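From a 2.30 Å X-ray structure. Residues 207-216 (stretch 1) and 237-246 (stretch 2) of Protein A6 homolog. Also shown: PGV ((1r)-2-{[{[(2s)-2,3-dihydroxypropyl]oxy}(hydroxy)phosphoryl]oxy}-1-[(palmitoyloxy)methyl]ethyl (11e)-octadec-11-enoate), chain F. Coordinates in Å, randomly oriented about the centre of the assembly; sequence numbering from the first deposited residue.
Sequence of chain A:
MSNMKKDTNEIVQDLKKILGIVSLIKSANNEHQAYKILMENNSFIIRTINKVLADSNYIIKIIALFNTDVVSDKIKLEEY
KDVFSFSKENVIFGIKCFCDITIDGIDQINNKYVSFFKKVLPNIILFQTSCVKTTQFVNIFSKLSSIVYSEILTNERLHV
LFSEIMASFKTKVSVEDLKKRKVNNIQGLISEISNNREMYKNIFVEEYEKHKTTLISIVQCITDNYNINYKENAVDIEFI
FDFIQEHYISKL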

ATOM      1  N   GLU A 207      -7.302  -7.725 -16.692  1.00 46.37           N
ATOM      2  CA  GLU A 207      -5.858  -7.893 -16.660  1.00 44.57           C
ATOM      3  C   GLU A 207      -5.454  -8.819 -15.528  1.00 45.24           C
ATOM      4  O   GLU A 207      -4.535  -9.627 -15.680  1.00 50.00           O
ATOM      5  CB  GLU A 207      -5.157  -6.538 -16.524  1.00 50.64           C
ATOM      6  CG  GLU A 207      -5.493  -5.600 -17.651  1.00 72.91           C
ATOM      7  CD  GLU A 207      -4.972  -6.106 -18.966  1.00 79.27           C
ATOM      8  OE1 GLU A 207      -3.944  -6.802 -18.946  1.00 83.84           O
ATOM      9  OE2 GLU A 207      -5.589  -5.818 -20.014  1.00 92.18           O
ATOM     10  N   TYR A 208      -6.146  -8.737 -14.394  1.00 45.90           N
ATOM     11  CA  TYR A 208      -5.797  -9.590 -13.268  1.00 52.05           C
ATOM     12  C   TYR A 208      -6.059 -11.057 -13.597  1.00 54.21           C
ATOM     13  O   TYR A 208      -5.222 -11.921 -13.323  1.00 55.31           O
ATOM     14  CB  TYR A 208      -6.584  -9.195 -12.027  1.00 48.48           C
ATOM     15  CG  TYR A 208      -6.299 -10.104 -10.829  1.00 46.28           C
ATOM     16  CD1 TYR A 208      -7.119 -11.165 -10.515  1.00 38.96           C
ATOM     17  CD2 TYR A 208      -5.173  -9.891 -10.038  1.00 44.60           C
ATOM     18  CE1 TYR A 208      -6.859 -11.986  -9.404  1.00 50.15           C
ATOM     19  CE2 TYR A 208      -4.899 -10.687  -8.950  1.00 44.48           C
ATOM     20  CZ  TYR A 208      -5.737 -11.751  -8.630  1.00 59.58           C
ATOM     21  OH  TYR A 208      -5.457 -12.580  -7.534  1.00 46.85           O
ATOM     22  N   GLU A 209      -7.238 -11.356 -14.148  1.00 56.97           N
ATOM     23  CA  GLU A 209      -7.567 -12.729 -14.494  1.00 47.64           C
ATOM     24  C   GLU A 209      -6.664 -13.247 -15.602  1.00 52.62           C
ATOM     25  O   GLU A 209      -6.204 -14.390 -15.550  1.00 48.92           O
ATOM     26  CB  GLU A 209      -9.029 -12.835 -14.900  1.00 48.88           C
ATOM     27  CG  GLU A 209      -9.959 -12.358 -13.820  1.00 71.90           C
ATOM     28  CD  GLU A 209      -9.882 -13.217 -12.565  1.00 79.57           C
ATOM     29  OE1 GLU A 209      -9.871 -14.462 -12.668  1.00 84.69           O
ATOM     30  OE2 GLU A 209      -9.836 -12.646 -11.462  1.00 88.60           O
ATOM     31  N   LYS A 210      -6.378 -12.418 -16.601  1.00 45.68           N
ATOM     32  CA  LYS A 210      -5.547 -12.909 -17.686  1.00 47.76           C
ATOM     33  C   LYS A 210      -4.167 -13.314 -17.205  1.00 47.25           C
ATOM     34  O   LYS A 210      -3.566 -14.222 -17.768  1.00 50.56           O
ATOM     35  CB  LYS A 210      -5.384 -11.868 -18.779  1.00 48.03           C
ATOM     36  CG  LYS A 210      -6.401 -11.977 -19.867  1.00 60.63           C
ATOM     37  CD  LYS A 210      -5.943 -11.272 -21.125  1.00 61.90           C
ATOM     38  CE  LYS A 210      -5.785  -9.798 -20.889  1.00 76.16           C
ATOM     39  NZ  LYS A 210      -4.653  -9.243 -21.682  1.00 90.52           N
ATOM     40  N   HIS A 211      -3.656 -12.647 -16.164  1.00 43.40           N
ATOM     41  CA  HIS A 211      -2.260 -12.705 -15.763  1.00 41.06           C
ATOM     42  C   HIS A 211      -2.107 -13.274 -14.376  1.00 56.53           C
ATOM     43  O   HIS A 211      -1.028 -13.159 -13.781  1.00 55.22           O
ATOM     44  CB  HIS A 211      -1.645 -11.307 -15.835  1.00 39.46           C
ATOM     45  CG  HIS A 211      -1.329 -10.892 -17.235  1.00 50.91           C
ATOM     46  ND1 HIS A 211      -1.782  -9.718 -17.786  1.00 63.35           N
ATOM     47  CD2 HIS A 211      -0.605 -11.505 -18.197  1.00 57.23           C
ATOM     48  CE1 HIS A 211      -1.341  -9.622 -19.028  1.00 63.45           C
ATOM     49  NE2 HIS A 211      -0.618 -10.694 -19.298  1.00 59.39           N
ATOM     50  N   LYS A 212      -3.176 -13.876 -13.847  1.00 46.38           N
ATOM     51  CA  LYS A 212      -3.141 -14.300 -12.456  1.00 48.03           C
ATOM     52  C   LYS A 212      -2.016 -15.298 -12.197  1.00 43.30           C
ATOM     53  O   LYS A 212      -1.323 -15.198 -11.178  1.00 43.93           O
ATOM     54  CB  LYS A 212      -4.491 -14.913 -12.060  1.00 53.83           C
ATOM     55  CG  LYS A 212      -4.687 -14.946 -10.559  1.00 47.91           C
ATOM     56  CD  LYS A 212      -5.667 -16.034 -10.169  1.00 50.43           C
ATOM     57  CE  LYS A 212      -6.048 -15.881  -8.697  1.00 51.87           C
ATOM     58  NZ  LYS A 212      -7.159 -16.816  -8.363  1.00 43.28           N
ATOM     59  N   THR A 213      -1.817 -16.264 -13.083  1.00 42.55           N
ATOM     60  CA  THR A 213      -0.870 -17.342 -12.802  1.00 42.38           C
ATOM     61  C   THR A 213       0.553 -16.792 -12.698  1.00 47.08           C
ATOM     62  O   THR A 213       1.270 -17.036 -11.720  1.00 47.72           O
ATOM     63  CB  THR A 213      -0.988 -18.415 -13.889  1.00 51.45           C
ATOM     64  OG1 THR A 213      -2.368 -18.785 -14.032  1.00 52.66           O
ATOM     65  CG2 THR A 213      -0.193 -19.688 -13.530  1.00 64.66           C
ATOM     66  N   THR A 214       0.948 -15.969 -13.658  1.00 47.89           N
ATOM     67  CA  THR A 214       2.196 -15.232 -13.522  1.00 45.58           C
ATOM     68  C   THR A 214       2.267 -14.449 -12.216  1.00 50.74           C
ATOM     69  O   THR A 214       3.272 -14.498 -11.506  1.00 48.36           O
ATOM     70  CB  THR A 214       2.357 -14.300 -14.703  1.00 45.50           C
ATOM     71  OG1 THR A 214       2.396 -15.112 -15.889  1.00 55.89           O
ATOM     72  CG2 THR A 214       3.658 -13.498 -14.544  1.00 45.23           C
ATOM     73  N   LEU A 215       1.230 -13.679 -11.885  1.00 53.95           N
ATOM     74  CA  LEU A 215       1.400 -12.771 -10.754  1.00 58.05           C
ATOM     75  C   LEU A 215       1.593 -13.551  -9.455  1.00 46.92           C
ATOM     76  O   LEU A 215       2.468 -13.242  -8.644  1.00 50.51           O
ATOM     77  CB  LEU A 215       0.206 -11.828 -10.638  1.00 50.83           C
ATOM     78  CG  LEU A 215       0.370 -10.963  -9.391  1.00 43.31           C
ATOM     79  CD1 LEU A 215       1.525 -10.015  -9.550  1.00 40.82           C
ATOM     80  CD2 LEU A 215      -0.938 -10.230  -9.135  1.00 57.22           C
ATOM     81  N   ILE A 216       0.746 -14.554  -9.232  1.00 50.45           N
ATOM     82  CA  ILE A 216       0.876 -15.393  -8.048  1.00 46.25           C
ATOM     83  C   ILE A 216       2.245 -16.058  -8.030  1.00 56.66           C
ATOM     84  O   ILE A 216       2.954 -16.038  -7.015  1.00 51.74           O
ATOM     85  CB  ILE A 216      -0.246 -16.437  -8.026  1.00 44.58           C
ATOM     86  CG1 ILE A 216      -1.604 -15.739  -7.930  1.00 54.18           C
ATOM     87  CG2 ILE A 216       0.001 -17.506  -6.914  1.00 44.04           C
ATOM     88  CD1 ILE A 216      -1.885 -15.124  -6.590  1.00 54.74           C
ATOM     89  N   ILE A 237       0.489 -17.606  -1.023  1.00 51.20           N
ATOM     90  CA  ILE A 237       0.092 -16.411  -1.756  1.00 46.42           C
ATOM     91  C   ILE A 237      -1.262 -16.612  -2.426  1.00 48.26           C
ATOM     92  O   ILE A 237      -2.149 -15.739  -2.362  1.00 51.27           O
ATOM     93  CB  ILE A 237       1.173 -16.028  -2.780  1.00 50.91           C
ATOM     94  CG1 ILE A 237       2.480 -15.697  -2.068  1.00 49.37           C
ATOM     95  CG2 ILE A 237       0.716 -14.801  -3.569  1.00 52.88           C
ATOM     96  CD1 ILE A 237       2.330 -14.470  -1.115  1.00 52.60           C
ATOM     97  N   GLU A 238      -1.427 -17.737  -3.128  1.00 46.48           N
ATOM     98  CA  GLU A 238      -2.698 -18.020  -3.795  1.00 58.23           C
ATOM     99  C   GLU A 238      -3.852 -17.883  -2.808  1.00 56.84           C
ATOM    100  O   GLU A 238      -4.807 -17.138  -3.047  1.00 55.30           O
ATOM    101  CB  GLU A 238      -2.656 -19.423  -4.433  1.00 52.72           C
ATOM    102  CG  GLU A 238      -3.989 -20.008  -4.964  1.00 51.34           C
ATOM    103  CD  GLU A 238      -4.499 -19.299  -6.221  1.00 67.05           C
ATOM    104  OE1 GLU A 238      -3.673 -18.872  -7.037  1.00 64.08           O
ATOM    105  OE2 GLU A 238      -5.716 -19.221  -6.429  1.00 65.20           O
ATOM    106  N   PHE A 239      -3.732 -18.502  -1.643  1.00 53.66           N
ATOM    107  CA  PHE A 239      -4.815 -18.416  -0.672  1.00 53.04           C
ATOM    108  C   PHE A 239      -5.043 -16.985  -0.179  1.00 60.55           C
ATOM    109  O   PHE A 239      -6.189 -16.560  -0.003  1.00 56.69           O
ATOM    110  CB  PHE A 239      -4.523 -19.324   0.502  1.00 48.75           C
ATOM    111  CG  PHE A 239      -5.408 -19.068   1.651  1.00 65.13           C
ATOM    112  CD1 PHE A 239      -6.685 -19.596   1.667  1.00 71.07           C
ATOM    113  CD2 PHE A 239      -4.976 -18.307   2.723  1.00 65.47           C
ATOM    114  CE1 PHE A 239      -7.521 -19.372   2.743  1.00 84.58           C
ATOM    115  CE2 PHE A 239      -5.799 -18.084   3.790  1.00 76.54           C
ATOM    116  CZ  PHE A 239      -7.075 -18.613   3.804  1.00 79.81           C
ATOM    117  N   ILE A 240      -3.973 -16.234   0.079  1.00 54.17           N
ATOM    118  CA  ILE A 240      -4.148 -14.848   0.491  1.00 48.78           C
ATOM    119  C   ILE A 240      -4.871 -14.055  -0.586  1.00 58.82           C
ATOM    120  O   ILE A 240      -5.768 -13.247  -0.295  1.00 53.77           O
ATOM    121  CB  ILE A 240      -2.788 -14.210   0.816  1.00 54.68           C
ATOM    122  CG1 ILE A 240      -2.204 -14.818   2.094  1.00 58.53           C
ATOM    123  CG2 ILE A 240      -2.945 -12.670   0.898  1.00 56.70           C
ATOM    124  CD1 ILE A 240      -0.798 -14.371   2.389  1.00 66.52           C
ATOM    125  N   PHE A 241      -4.477 -14.252  -1.847  1.00 49.23           N
ATOM    126  CA  PHE A 241      -5.035 -13.452  -2.936  1.00 48.41           C
ATOM    127  C   PHE A 241      -6.496 -13.824  -3.184  1.00 48.92           C
ATOM    128  O   PHE A 241      -7.352 -12.946  -3.373  1.00 42.60           O
ATOM    129  CB  PHE A 241      -4.200 -13.634  -4.211  1.00 44.95           C
ATOM    130  CG  PHE A 241      -3.044 -12.670  -4.332  1.00 52.54           C
ATOM    131  CD1 PHE A 241      -2.217 -12.419  -3.256  1.00 60.06           C
ATOM    132  CD2 PHE A 241      -2.784 -12.021  -5.517  1.00 51.49           C
ATOM    133  CE1 PHE A 241      -1.151 -11.534  -3.349  1.00 50.57           C
ATOM    134  CE2 PHE A 241      -1.711 -11.132  -5.623  1.00 58.07           C
ATOM    135  CZ  PHE A 241      -0.887 -10.896  -4.518  1.00 43.64           C
ATOM    136  N   ASP A 242      -6.803 -15.122  -3.180  1.00 41.44           N
ATOM    137  CA  ASP A 242      -8.196 -15.532  -3.298  1.00 45.08           C
ATOM    138  C   ASP A 242      -9.014 -15.027  -2.133  1.00 56.14           C
ATOM    139  O   ASP A 242     -10.215 -14.803  -2.280  1.00 63.42           O
ATOM    140  CB  ASP A 242      -8.335 -17.050  -3.388  1.00 42.35           C
ATOM    141  CG  ASP A 242      -7.846 -17.605  -4.718  1.00 62.18           C
ATOM    142  OD1 ASP A 242      -7.696 -18.842  -4.813  1.00 70.04           O
ATOM    143  OD2 ASP A 242      -7.598 -16.813  -5.656  1.00 63.23           O
ATOM    144  N   PHE A 243      -8.389 -14.856  -0.972  1.00 68.93           N
ATOM    145  CA  PHE A 243      -9.113 -14.430   0.219  1.00 63.38           C
ATOM    146  C   PHE A 243      -9.544 -12.979   0.112  1.00 58.18           C
ATOM    147  O   PHE A 243     -10.722 -12.655   0.306  1.00 67.34           O
ATOM    148  CB  PHE A 243      -8.240 -14.611   1.446  1.00 49.02           C
ATOM    149  CG  PHE A 243      -8.844 -14.048   2.695  1.00 70.99           C
ATOM    150  CD1 PHE A 243      -8.644 -12.717   3.045  1.00 61.10           C
ATOM    151  CD2 PHE A 243      -9.617 -14.846   3.517  1.00 66.22           C
ATOM    152  CE1 PHE A 243      -9.199 -12.197   4.176  1.00 51.87           C
ATOM    153  CE2 PHE A 243     -10.179 -14.321   4.683  1.00 72.41           C
ATOM    154  CZ  PHE A 243      -9.963 -12.997   5.004  1.00 60.66           C
ATOM    155  N   ILE A 244      -8.578 -12.096  -0.151  1.00 46.20           N
ATOM    156  CA  ILE A 244      -8.855 -10.692  -0.381  1.00 55.48           C
ATOM    157  C   ILE A 244      -9.861 -10.540  -1.517  1.00 59.42           C
ATOM    158  O   ILE A 244     -10.735  -9.662  -1.477  1.00 53.18           O
ATOM    159  CB  ILE A 244      -7.519  -9.964  -0.636  1.00 55.95           C
ATOM    160  CG1 ILE A 244      -6.741  -9.860   0.668  1.00 58.67           C
ATOM    161  CG2 ILE A 244      -7.719  -8.580  -1.242  1.00 53.36           C
ATOM    162  CD1 ILE A 244      -5.441  -9.135   0.526  1.00 71.26           C
ATOM    163  N   GLN A 245      -9.810 -11.431  -2.510  1.00 59.65           N
ATOM    164  CA  GLN A 245     -10.775 -11.344  -3.604  1.00 53.15           C
ATOM    165  C   GLN A 245     -12.187 -11.649  -3.128  1.00 50.57           C
ATOM    166  O   GLN A 245     -13.131 -10.941  -3.484  1.00 59.53           O
ATOM    167  CB  GLN A 245     -10.408 -12.283  -4.745  1.00 51.17           C
ATOM    168  CG  GLN A 245     -11.520 -12.276  -5.791  1.00 53.15           C
ATOM    169  CD  GLN A 245     -11.235 -13.120  -6.997  1.00 56.32           C
ATOM    170  OE1 GLN A 245     -10.078 -13.378  -7.333  1.00 54.31           O
ATOM    171  NE2 GLN A 245     -12.294 -13.555  -7.670  1.00 63.92           N
ATOM    172  N   GLU A 246     -12.361 -12.690  -2.319  1.00 49.53           N
ATOM    173  CA  GLU A 246     -13.717 -13.062  -1.943  1.00 58.39           C
ATOM    174  C   GLU A 246     -14.292 -12.132  -0.884  1.00 63.59           C
ATOM    175  O   GLU A 246     -15.489 -11.848  -0.893  1.00 71.84           O
ATOM    176  CB  GLU A 246     -13.755 -14.510  -1.466  1.00 65.48           C
ATOM    177  CG  GLU A 246     -13.225 -15.538  -2.475  1.00 91.28           C
TER
HETATM  178  C01 PGV F 404     -14.925  -9.613  -8.310  1.00 90.32           C
HETATM  179  C02 PGV F 404     -15.969  -8.487  -8.837  1.00100.12           C
HETATM  180  C03 PGV F 404     -15.629  -8.178 -10.318  1.00106.70           C
HETATM  181  C04 PGV F 404     -17.317  -9.826 -12.708  1.00 93.76           C
HETATM  182  C05 PGV F 404     -16.633 -11.037 -12.005  1.00103.71           C
HETATM  183  C06 PGV F 404     -17.191 -12.397 -12.589  1.00107.41           C
HETATM  184  O01 PGV F 404     -15.791  -7.339  -8.035  1.00106.14           O
HETATM  185  O02 PGV F 404     -13.698  -6.750  -8.539  1.00102.70           O
HETATM  186  O03 PGV F 404     -14.333 -10.297  -9.422  1.00 83.27           O
HETATM  187  O04 PGV F 404     -12.545 -10.502 -10.741  1.00 98.53           O
HETATM  188  O05 PGV F 404     -17.023 -10.933 -10.649  1.00111.93           O
HETATM  189  O06 PGV F 404     -18.609 -12.320 -12.651  1.00108.02           O
HETATM  190  O11 PGV F 404     -16.517  -7.268 -10.913  1.00111.63           O
HETATM  191  O12 PGV F 404     -18.248  -9.242 -11.834  1.00101.48           O
HETATM  192  O13 PGV F 404     -18.616  -6.740 -12.359  1.00 90.18           O
HETATM  193  O14 PGV F 404     -18.955  -7.556  -9.963  1.00 98.22           O
HETATM  194  C1  PGV F 404     -14.873  -6.391  -8.420  1.00100.89           C
HETATM  195  C2  PGV F 404     -15.289  -4.945  -8.692  1.00 94.52           C
HETATM  196  C3  PGV F 404     -14.234  -3.902  -8.311  1.00 89.01           C
HETATM  197  C4  PGV F 404     -12.965  -3.966  -9.196  1.00 90.97           C
HETATM  198  C5  PGV F 404     -11.791  -3.170  -8.612  1.00 84.18           C
HETATM  199  C6  PGV F 404     -10.600  -4.070  -8.310  1.00 85.08           C
HETATM  200  C7  PGV F 404      -9.633  -3.469  -7.283  1.00 83.79           C
HETATM  201  C8  PGV F 404      -9.400  -1.945  -7.430  1.00 87.02           C
HETATM  202  C9  PGV F 404      -8.438  -1.392  -6.333  1.00 87.49           C
HETATM  203  C10 PGV F 404      -7.842  -2.522  -5.451  1.00 88.17           C
HETATM  204  C19 PGV F 404     -12.983 -10.142  -9.649  1.00 86.59           C
HETATM  205  C20 PGV F 404     -12.040  -9.545  -8.637  1.00 80.35           C
HETATM  206  C21 PGV F 404     -10.582  -9.480  -9.155  1.00 77.71           C
HETATM  207  C22 PGV F 404      -9.654 -10.123  -8.132  1.00 78.21           C
HETATM  208  C23 PGV F 404      -8.494  -9.222  -7.680  1.00 75.85           C
HETATM  209  C24 PGV F 404      -7.724  -9.890  -6.540  1.00 75.61           C
HETATM  210  C25 PGV F 404      -6.805  -8.924  -5.799  1.00 75.64           C
HETATM  211  C26 PGV F 404      -5.621  -9.627  -5.136  1.00 75.69           C
HETATM  212  C27 PGV F 404      -4.479  -8.651  -4.749  1.00 77.76           C
HETATM  213  C28 PGV F 404      -3.755  -9.089  -3.456  1.00 84.82           C
HETATM  214  C29 PGV F 404      -2.821  -8.011  -2.839  1.00 89.59           C
HETATM  215  C30 PGV F 404      -2.676  -8.172  -1.294  1.00 89.15           C
HETATM  216  C31 PGV F 404      -1.293  -7.763  -0.706  1.00 89.67           C
HETATM  217  C32 PGV F 404      -0.729  -8.824   0.290  1.00 84.62           C
HETATM  218  C33 PGV F 404       0.492  -9.617  -0.249  1.00 76.58           C
HETATM  219  C34 PGV F 404       0.534 -11.054   0.306  1.00 78.46           C
HETATM  220  O   HOH W   1      -9.332 -15.208  -9.158  1.00 50.09           O

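Two helical segments of one chain meet here at a steep angle. The first stretch is helical over 207-210, breaks at H211, and resumes at 212-216; the second is a single unbroken helix. H211, with phi/psi of -118/13, leaves helical geometry after the first helix and sits at the N-cap position of the next. The axes of helix 212-216 and helix 237-246 approach to 10.9 Å, and their N-to-C directions differ by 122°. The spacing is uneven: the CA atoms of I216 and E238 lie 6.1 Å apart, whereas those of Y208 and Q245 are separated by 11.0 Å. At that wider pair the closest side-chain approach is Y208 CE1 to Q245 OE1, at 4.1 Å.

On the second helix, the contact residues I237, E238, F241, D242 and Q245 follow the familiar spacing of three or four, which brings them to one side of the helix. F241 is the apolar centre. Its CB points toward stretch 1, and the ring receives I216 CD1 at 3.4 Å from F241 CD2 and L215 CD2 at 3.7 Å from F241 CE2, the leucine lying at the ring edge. Y208 OH also comes to that edge, 3.4 Å from F241 CD2. I216 buries the most surface of any residue in the contact; its CB points sideways, but the m rotamers at chi1 and chi2 bring its end inward, where CD1 also meets I237 CG2 at 4.0 Å.

The lipid PGV lies against the wider end and runs on along the second helix. One acyl chain runs past both aromatic residues, with C24 over a face of the Y208 ring, 3.4 Å from Y208 CZ, and C28 over a face of F241, 3.6 Å from F241 CZ. Y208 and L215 meet the F241 ring at its edge, and F241 meets the Y208 ring at its edge, while one face of each ring is covered by the lipid chain.

Charge is handled beside this apolar patch. K212, extended with all four chi angles t, spans the gap to place NZ 2.7 Å from D242 OD2 in a hydrogen-bonded salt bridge. A second salt bridge, with only a weak hydrogen bond, joins K212 NZ to E238 OE2 at 3.4 Å. One lysine thus answers two acids a helical turn apart, whose own oxygens crowd closely: E238 OE2 lies 2.6 Å from D242 OD1. A water extends the polar network, accepting from K212 NZ at 2.8 Å and donating from its O atom to Q245 OE1 at 2.7 Å, so that lysine and glutamine are linked without touching.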